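Local structure of adenosine monophosphate-protein transferase (Pyrococcus horikoshii, 2D16) at residues E16-Q21 with Y109-N114; V6-K11 with P115-V120. The protein is of unproven function but may act as an adenosine-specific kinase or transfer adenosine monophosphate to proteins. One frame throughout, in Å; residues are numbered along the deposited sequence.

Contact 1 of 2, residues E16-Q21 with Y109-N114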
ATOM      1  N   GLU A  16     -28.521  -6.095 -35.872  1.00 23.11           N
ATOM      2  CA  GLU A  16     -29.013  -7.385 -35.393  1.00 23.04           C
ATOM      3  C   GLU A  16     -30.518  -7.321 -35.166  1.00 22.70           C
ATOM      4  O   GLU A  16     -31.030  -6.315 -34.672  1.00 21.72           O
ATOM      5  CB  GLU A  16     -28.342  -7.746 -34.064  1.00 23.05           C
ATOM      6  CG  GLU A  16     -26.817  -7.710 -34.049  1.00 24.73           C
ATOM      7  CD  GLU A  16     -26.180  -8.982 -34.578  1.00 24.65           C
ATOM      8  OE1 GLU A  16     -26.876 -10.015 -34.668  1.00 25.30           O
ATOM      9  OE2 GLU A  16     -24.973  -8.953 -34.888  1.00 26.28           O
ATOM     10  N   VAL A  17     -31.225  -8.387 -35.524  1.00 20.61           N
ATOM     11  CA  VAL A  17     -32.665  -8.433 -35.316  1.00 20.10           C
ATOM     12  C   VAL A  17     -33.018  -9.582 -34.376  1.00 20.86           C
ATOM     13  O   VAL A  17     -32.404 -10.650 -34.424  1.00 19.68           O
ATOM     14  CB  VAL A  17     -33.446  -8.619 -36.648  1.00 20.70           C
ATOM     15  CG1 VAL A  17     -33.092  -9.952 -37.295  1.00 19.25           C
ATOM     16  CG2 VAL A  17     -34.950  -8.542 -36.386  1.00 20.88           C
ATOM     17  N   ILE A  18     -33.988  -9.337 -33.501  1.00 20.31           N
ATOM     18  CA  ILE A  18     -34.462 -10.345 -32.564  1.00 19.36           C
ATOM     19  C   ILE A  18     -35.987 -10.280 -32.613  1.00 20.20           C
ATOM     20  O   ILE A  18     -36.571  -9.208 -32.454  1.00 22.02           O
ATOM     21  CB  ILE A  18     -33.998 -10.060 -31.115  1.00 20.61           C
ATOM     22  CG1 ILE A  18     -32.473  -9.956 -31.058  1.00 18.67           C
ATOM     23  CG2 ILE A  18     -34.475 -11.182 -30.196  1.00 21.46           C
ATOM     24  CD1 ILE A  18     -31.933  -9.566 -29.692  1.00 22.77           C
ATOM     25  N   ILE A  19     -36.628 -11.417 -32.853  1.00 19.27           N
ATOM     26  CA  ILE A  19     -38.084 -11.465 -32.922  1.00 19.64           C
ATOM     27  C   ILE A  19     -38.563 -12.382 -31.803  1.00 19.28           C
ATOM     28  O   ILE A  19     -38.014 -13.463 -31.613  1.00 19.04           O
ATOM     29  CB  ILE A  19     -38.580 -12.051 -34.267  1.00 21.53           C
ATOM     30  CG1 ILE A  19     -37.882 -11.365 -35.445  1.00 24.91           C
ATOM     31  CG2 ILE A  19     -40.090 -11.896 -34.371  1.00 20.00           C
ATOM     32  CD1 ILE A  19     -38.175  -9.889 -35.569  1.00 26.97           C
ATOM     33  N   GLY A  20     -39.590 -11.959 -31.074  1.00 18.10           N
ATOM     34  CA  GLY A  20     -40.085 -12.783 -29.988  1.00 18.08           C
ATOM     35  C   GLY A  20     -41.581 -12.695 -29.781  1.00 18.68           C
ATOM     36  O   GLY A  20     -42.273 -11.927 -30.452  1.00 19.42           O
ATOM     37  N   GLN A  21     -42.078 -13.502 -28.851  1.00 17.90           N
ATOM     38  CA  GLN A  21     -43.499 -13.532 -28.521  1.00 18.09           C
ATOM     39  C   GLN A  21     -43.612 -13.164 -27.046  1.00 19.50           C
ATOM     40  O   GLN A  21     -42.974 -13.788 -26.187  1.00 18.10           O
ATOM     41  CB  GLN A  21     -44.076 -14.932 -28.767  1.00 16.65           C
ATOM     42  CG  GLN A  21     -45.591 -15.043 -28.523  1.00 18.97           C
ATOM     43  CD  GLN A  21     -46.434 -14.427 -29.640  1.00 20.11           C
ATOM     44  OE1 GLN A  21     -46.025 -14.420 -30.804  1.00 19.59           O
ATOM     45  NE2 GLN A  21     -47.598 -13.894 -29.288  1.00 20.78           N
ATOM     46  N   TYR A 109     -38.130 -16.165 -31.086  1.00 17.98           N
ATOM     47  CA  TYR A 109     -38.132 -16.916 -32.343  1.00 17.33           C
ATOM     48  C   TYR A 109     -36.732 -17.099 -32.934  1.00 18.05           C
ATOM     49  O   TYR A 109     -36.389 -18.176 -33.431  1.00 18.36           O
ATOM     50  CB  TYR A 109     -39.031 -16.205 -33.366  1.00 17.20           C
ATOM     51  CG  TYR A 109     -40.508 -16.244 -33.023  1.00 16.30           C
ATOM     52  CD1 TYR A 109     -41.247 -17.417 -33.178  1.00 18.06           C
ATOM     53  CD2 TYR A 109     -41.161 -15.112 -32.536  1.00 18.11           C
ATOM     54  CE1 TYR A 109     -42.609 -17.466 -32.854  1.00 19.11           C
ATOM     55  CE2 TYR A 109     -42.522 -15.149 -32.207  1.00 19.08           C
ATOM     56  CZ  TYR A 109     -43.236 -16.325 -32.371  1.00 18.75           C
ATOM     57  OH  TYR A 109     -44.576 -16.363 -32.048  1.00 19.65           O
ATOM     58  N   GLY A 110     -35.925 -16.048 -32.881  1.00 17.28           N
ATOM     59  CA  GLY A 110     -34.581 -16.129 -33.425  1.00 18.32           C
ATOM     60  C   GLY A 110     -33.869 -14.798 -33.330  1.00 19.54           C
ATOM     61  O   GLY A 110     -34.480 -13.794 -32.974  1.00 18.85           O
ATOM     62  N   ALA A 111     -32.579 -14.787 -33.646  1.00 18.32           N
ATOM     63  CA  ALA A 111     -31.793 -13.558 -33.578  1.00 19.74           C
ATOM     64  C   ALA A 111     -30.502 -13.677 -34.375  1.00 20.76           C
ATOM     65  O   ALA A 111     -29.806 -14.687 -34.287  1.00 19.02           O
ATOM     66  CB  ALA A 111     -31.464 -13.233 -32.127  1.00 21.38           C
ATOM     67  N   SER A 112     -30.181 -12.641 -35.145  1.00 21.58           N
ATOM     68  CA  SER A 112     -28.945 -12.635 -35.925  1.00 22.74           C
ATOM     69  C   SER A 112     -28.866 -11.406 -36.812  1.00 22.96           C
ATOM     70  O   SER A 112     -29.717 -10.516 -36.740  1.00 21.00           O
ATOM     71  CB  SER A 112     -28.837 -13.889 -36.802  1.00 25.13           C
ATOM     72  OG  SER A 112     -29.507 -13.723 -38.038  1.00 25.48           O
ATOM     73  N   GLU A 113     -27.828 -11.365 -37.642  1.00 23.77           N
ATOM     74  CA  GLU A 113     -27.629 -10.264 -38.573  1.00 26.68           C
ATOM     75  C   GLU A 113     -27.685 -10.775 -40.016  1.00 25.19           C
ATOM     76  O   GLU A 113     -27.406 -10.029 -40.952  1.00 25.30           O
ATOM     77  CB  GLU A 113     -26.281  -9.573 -38.324  1.00 28.73           C
ATOM     78  CG  GLU A 113     -25.067 -10.420 -38.670  1.00 35.32           C
ATOM     79  CD  GLU A 113     -23.784  -9.606 -38.727  1.00 40.05           C
ATOM     80  OE1 GLU A 113     -23.760  -8.587 -39.455  1.00 42.56           O
ATOM     81  OE2 GLU A 113     -22.801  -9.985 -38.054  1.00 41.50           O
ATOM     82  N   ASN A 114     -28.035 -12.049 -40.192  1.00 23.85           N
ATOM     83  CA  ASN A 114     -28.142 -12.631 -41.536  1.00 24.27           C
ATOM     84  C   ASN A 114     -29.387 -12.082 -42.225  1.00 23.88           C
ATOM     85  O   ASN A 114     -30.206 -11.403 -41.604  1.00 22.48           O
ATOM     86  CB  ASN A 114     -28.351 -14.156 -41.489  1.00 25.92           C
ATOM     87  CG  ASN A 114     -27.206 -14.908 -40.863  1.00 27.67           C
ATOM     88  OD1 ASN A 114     -26.041 -14.660 -41.159  1.00 29.97           O
ATOM     89  ND2 ASN A 114     -27.540 -15.870 -40.006  1.00 28.86           N
TER
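The hydroxyl OH of Tyr109 donates to the amide oxygen OE1 of Gln21 over 2.7 Å, at the rim of the phenol ring. Amide and ring planes stand almost perpendicular, 89° apart, and the two side chains run side by side in the same direction. The bend of the Gln21 chain at chi2 sets its CD 3.6 Å from Tyr109 OH, while its NE2 is used by the backbone O of Gly80. The ring itself follows the backbone of the opposite strand, with CE2 3.6 Å from C of Gly20.

At the root of that ring lies a classic beta bulge. Tyr109 N donates to Ile19 O, bent to 137° at the hydrogen, and Ile19 N donates to Gly110 O, so two consecutive residues face a single one. Beyond it the antiparallel pairing is regular: Val17 and Ser112 exchange two backbone bonds, that from Val17 N to Ser112 O being nearly straight (174°). Between these pairs the non-hydrogen-bonded pair Ile18 and Ala111 packs CG1 against CB at 3.6 Å.

Where the strand 105-112 ends, Ser112 OG accepts from Asn114 N at 3.1 Å, an ST turn, and is also bonded to Asp134. Nearby, OE2 of Glu16 and OE2 of Glu113 are only 4.0 Å apart, a proximity that would be expected to disfavour two full charges.

Strand 105-112 is one of the two outermost strands of the five-stranded antiparallel sheet within this chain; strand 16-22 is bonded on its other edge to 82-88, and helix 92-100 packs against Ile18 and Ala111.

Contact 2 of 2, residues V6-K11 with P115-V120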
ATOM      1  N   VAL A   6     -44.442 -14.776 -46.575  1.00 25.45           N
ATOM      2  CA  VAL A   6     -43.067 -14.595 -46.136  1.00 25.31           C
ATOM      3  C   VAL A   6     -42.760 -13.109 -46.060  1.00 26.25           C
ATOM      4  O   VAL A   6     -42.994 -12.368 -47.013  1.00 27.11           O
ATOM      5  CB  VAL A   6     -42.085 -15.269 -47.115  1.00 26.28           C
ATOM      6  CG1 VAL A   6     -40.650 -15.079 -46.642  1.00 26.07           C
ATOM      7  CG2 VAL A   6     -42.421 -16.745 -47.233  1.00 25.49           C
ATOM      8  N   ILE A   7     -42.243 -12.674 -44.918  1.00 24.93           N
ATOM      9  CA  ILE A   7     -41.910 -11.274 -44.720  1.00 25.89           C
ATOM     10  C   ILE A   7     -40.405 -11.110 -44.579  1.00 25.35           C
ATOM     11  O   ILE A   7     -39.776 -11.741 -43.731  1.00 23.68           O
ATOM     12  CB  ILE A   7     -42.596 -10.717 -43.451  1.00 27.87           C
ATOM     13  CG1 ILE A   7     -44.118 -10.784 -43.615  1.00 28.96           C
ATOM     14  CG2 ILE A   7     -42.149  -9.283 -43.199  1.00 27.31           C
ATOM     15  CD1 ILE A   7     -44.885 -10.415 -42.368  1.00 30.04           C
ATOM     16  N   ASP A   8     -39.825 -10.274 -45.431  1.00 24.57           N
ATOM     17  CA  ASP A   8     -38.397 -10.018 -45.377  1.00 24.57           C
ATOM     18  C   ASP A   8     -38.176  -8.896 -44.372  1.00 25.33           C
ATOM     19  O   ASP A   8     -38.776  -7.825 -44.493  1.00 24.90           O
ATOM     20  CB  ASP A   8     -37.872  -9.584 -46.751  1.00 24.86           C
ATOM     21  CG  ASP A   8     -37.820 -10.728 -47.746  1.00 24.81           C
ATOM     22  OD1 ASP A   8     -37.021 -11.666 -47.538  1.00 27.00           O
ATOM     23  OD2 ASP A   8     -38.575 -10.689 -48.738  1.00 27.88           O
ATOM     24  N   ILE A   9     -37.339  -9.148 -43.371  1.00 23.69           N
ATOM     25  CA  ILE A   9     -37.046  -8.135 -42.369  1.00 24.30           C
ATOM     26  C   ILE A   9     -36.197  -7.049 -43.019  1.00 23.91           C
ATOM     27  O   ILE A   9     -35.174  -7.343 -43.639  1.00 24.87           O
ATOM     28  CB  ILE A   9     -36.261  -8.725 -41.174  1.00 25.43           C
ATOM     29  CG1 ILE A   9     -37.153  -9.689 -40.386  1.00 24.50           C
ATOM     30  CG2 ILE A   9     -35.745  -7.596 -40.282  1.00 26.94           C
ATOM     31  CD1 ILE A   9     -38.378  -9.030 -39.772  1.00 26.40           C
ATOM     32  N   GLU A  10     -36.641  -5.802 -42.891  1.00 23.98           N
ATOM     33  CA  GLU A  10     -35.911  -4.671 -43.454  1.00 25.23           C
ATOM     34  C   GLU A  10     -34.975  -4.125 -42.382  1.00 25.22           C
ATOM     35  O   GLU A  10     -35.424  -3.665 -41.332  1.00 25.36           O
ATOM     36  CB  GLU A  10     -36.875  -3.563 -43.892  1.00 26.78           C
ATOM     37  CG  GLU A  10     -36.196  -2.457 -44.700  1.00 30.37           C
ATOM     38  CD  GLU A  10     -37.084  -1.247 -44.926  1.00 31.67           C
ATOM     39  OE1 GLU A  10     -38.307  -1.421 -45.113  1.00 34.12           O
ATOM     40  OE2 GLU A  10     -36.550  -0.116 -44.930  1.00 35.54           O
ATOM     41  N   LYS A  11     -33.675  -4.184 -42.645  1.00 25.16           N
ATOM     42  CA  LYS A  11     -32.692  -3.692 -41.694  1.00 27.25           C
ATOM     43  C   LYS A  11     -31.372  -3.406 -42.389  1.00 28.90           C
ATOM     44  O   LYS A  11     -31.010  -4.077 -43.352  1.00 28.40           O
ATOM     45  CB  LYS A  11     -32.468  -4.721 -40.580  1.00 26.80           C
ATOM     46  CG  LYS A  11     -32.010  -6.088 -41.077  1.00 26.36           C
ATOM     47  CD  LYS A  11     -31.755  -7.039 -39.918  1.00 25.88           C
ATOM     48  CE  LYS A  11     -31.514  -8.467 -40.395  1.00 27.20           C
ATOM     49  NZ  LYS A  11     -30.342  -8.588 -41.309  1.00 26.75           N
ATOM     50  N   PRO A 115     -29.527 -12.347 -43.535  1.00 24.51           N
ATOM     51  CA  PRO A 115     -30.726 -11.873 -44.232  1.00 24.45           C
ATOM     52  C   PRO A 115     -31.775 -12.668 -43.445  1.00 23.23           C
ATOM     53  O   PRO A 115     -31.597 -13.867 -43.221  1.00 22.37           O
ATOM     54  CB  PRO A 115     -30.519 -12.394 -45.646  1.00 25.99           C
ATOM     55  CG  PRO A 115     -29.020 -12.298 -45.801  1.00 25.83           C
ATOM     56  CD  PRO A 115     -28.528 -12.863 -44.490  1.00 25.46           C
ATOM     57  N   PHE A 116     -32.849 -12.014 -43.024  1.00 21.85           N
ATOM     58  CA  PHE A 116     -33.829 -12.662 -42.152  1.00 21.34           C
ATOM     59  C   PHE A 116     -35.269 -12.556 -42.641  1.00 20.62           C
ATOM     60  O   PHE A 116     -35.681 -11.509 -43.139  1.00 21.59           O
ATOM     61  CB  PHE A 116     -33.706 -11.994 -40.778  1.00 20.86           C
ATOM     62  CG  PHE A 116     -34.152 -12.841 -39.618  1.00 21.02           C
ATOM     63  CD1 PHE A 116     -33.236 -13.632 -38.931  1.00 21.53           C
ATOM     64  CD2 PHE A 116     -35.465 -12.792 -39.168  1.00 21.08           C
ATOM     65  CE1 PHE A 116     -33.619 -14.359 -37.804  1.00 22.39           C
ATOM     66  CE2 PHE A 116     -35.865 -13.518 -38.041  1.00 21.12           C
ATOM     67  CZ  PHE A 116     -34.937 -14.300 -37.358  1.00 21.79           C
ATOM     68  N   GLN A 117     -36.034 -13.637 -42.483  1.00 19.82           N
ATOM     69  CA  GLN A 117     -37.439 -13.640 -42.885  1.00 19.18           C
ATOM     70  C   GLN A 117     -38.321 -14.183 -41.769  1.00 19.68           C
ATOM     71  O   GLN A 117     -37.901 -15.037 -40.990  1.00 19.43           O
ATOM     72  CB  GLN A 117     -37.672 -14.514 -44.119  1.00 21.30           C
ATOM     73  CG  GLN A 117     -36.866 -14.149 -45.341  1.00 20.56           C
ATOM     74  CD  GLN A 117     -37.177 -15.072 -46.503  1.00 23.53           C
ATOM     75  OE1 GLN A 117     -37.289 -16.286 -46.325  1.00 22.81           O
ATOM     76  NE2 GLN A 117     -37.315 -14.505 -47.699  1.00 22.35           N
ATOM     77  N   VAL A 118     -39.546 -13.680 -41.702  1.00 19.02           N
ATOM     78  CA  VAL A 118     -40.512 -14.142 -40.714  1.00 19.57           C
ATOM     79  C   VAL A 118     -41.660 -14.751 -41.513  1.00 19.38           C
ATOM     80  O   VAL A 118     -42.237 -14.093 -42.386  1.00 21.45           O
ATOM     81  CB  VAL A 118     -41.037 -12.966 -39.826  1.00 17.34           C
ATOM     82  CG1 VAL A 118     -42.140 -13.467 -38.878  1.00 17.99           C
ATOM     83  CG2 VAL A 118     -39.886 -12.378 -39.009  1.00 20.09           C
ATOM     84  N   ILE A 119     -41.974 -16.016 -41.247  1.00 19.61           N
ATOM     85  CA  ILE A 119     -43.061 -16.676 -41.952  1.00 19.73           C
ATOM     86  C   ILE A 119     -44.316 -16.494 -41.113  1.00 20.85           C
ATOM     87  O   ILE A 119     -44.362 -16.889 -39.948  1.00 20.82           O
ATOM     88  CB  ILE A 119     -42.777 -18.177 -42.155  1.00 21.05           C
ATOM     89  CG1 ILE A 119     -41.444 -18.352 -42.891  1.00 21.47           C
ATOM     90  CG2 ILE A 119     -43.911 -18.813 -42.958  1.00 20.58           C
ATOM     91  CD1 ILE A 119     -41.081 -19.796 -43.187  1.00 23.57           C
ATOM     92  N   VAL A 120     -45.329 -15.884 -41.717  1.00 20.30           N
ATOM     93  CA  VAL A 120     -46.575 -15.593 -41.027  1.00 20.89           C
ATOM     94  C   VAL A 120     -47.787 -16.279 -41.639  1.00 21.71           C
ATOM     95  O   VAL A 120     -47.933 -16.336 -42.859  1.00 21.94           O
ATOM     96  CB  VAL A 120     -46.828 -14.064 -41.014  1.00 22.29           C
ATOM     97  CG1 VAL A 120     -48.179 -13.754 -40.371  1.00 21.14           C
ATOM     98  CG2 VAL A 120     -45.702 -13.360 -40.267  1.00 22.86           C
TER
HETATM   99  O   HOH W   1     -34.650 -10.975 -46.048  1.00 33.69           O
HETATM  100  O   HOH W   2     -33.188  -9.309 -43.372  1.00 28.01           O
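Ile9 meets the Phe116 ring at its edge, near the ring plane, with CG1 3.7 Å from CD2, the two side chains lying side by side and pointing the same way. Two flat groups meet in Gln117 and Asp8, also side by side, with amide and carboxylate planes 44° apart. NE2 of Gln117 donates to OD1 of Asp8 over 2.9 Å, the acceptor lying in the amide plane, whereas the donor comes to the syn side of OD1 and 32° out of the carboxylate plane. The chain of Gln117 is extended beyond CG (chi2 -180°), which carries CD past CG1 of Val6 at 3.5 Å.

These side chains ride on an antiparallel pairing that joins strand 3-8 to 116-122, the middle strand of a three-stranded sheet completed by 127-134. Ile7 and Val118 form the hydrogen-bonded pair, with Val118 N to Ile7 O at 2.8 Å, and Ile9 N continues the bonding to Phe116 O. Past that point water takes over: one molecule accepts from Phe116 N at 2.7 Å and lies 2.8 Å from Ile9 O.

On the face of Ile7 and Val118, CD1 of Ile9 touches CG2 of Val118 at 3.8 Å, and CD1 of Ile7 touches CG2 of Val120 at 3.7 Å. Helix 64-77 covers this side through Asn73, Lys76 and Ile77, while Val17 and Ile19 of strand 16-22 pack against Phe116.

How the contacts relate
Both contacts are antiparallel strand pairings, but in different sheets: contact 1 closes one edge of the five-stranded sheet, its centre about 3 Å from the centre of the chain, and contact 2 lies in the three-stranded sheet, its centre about 11 Å from it. Contact 1 is nested in the loop that contact 2 closes, since 16-21 follows 6-11 and 109-114 precedes 115-120. Both are partly buried, contact 1 through 16-20, contact 2 on the face of Ile7 and Val118, with Val6 and Asp8 exposed. A neutral phenol-amide bond and two like-charged glutamates mark contact 1; contact 2 has an amide-carboxylate bond and bridging water. Lys11 NZ probably bonds Asn114 O (2.8 Å), tying their loops together.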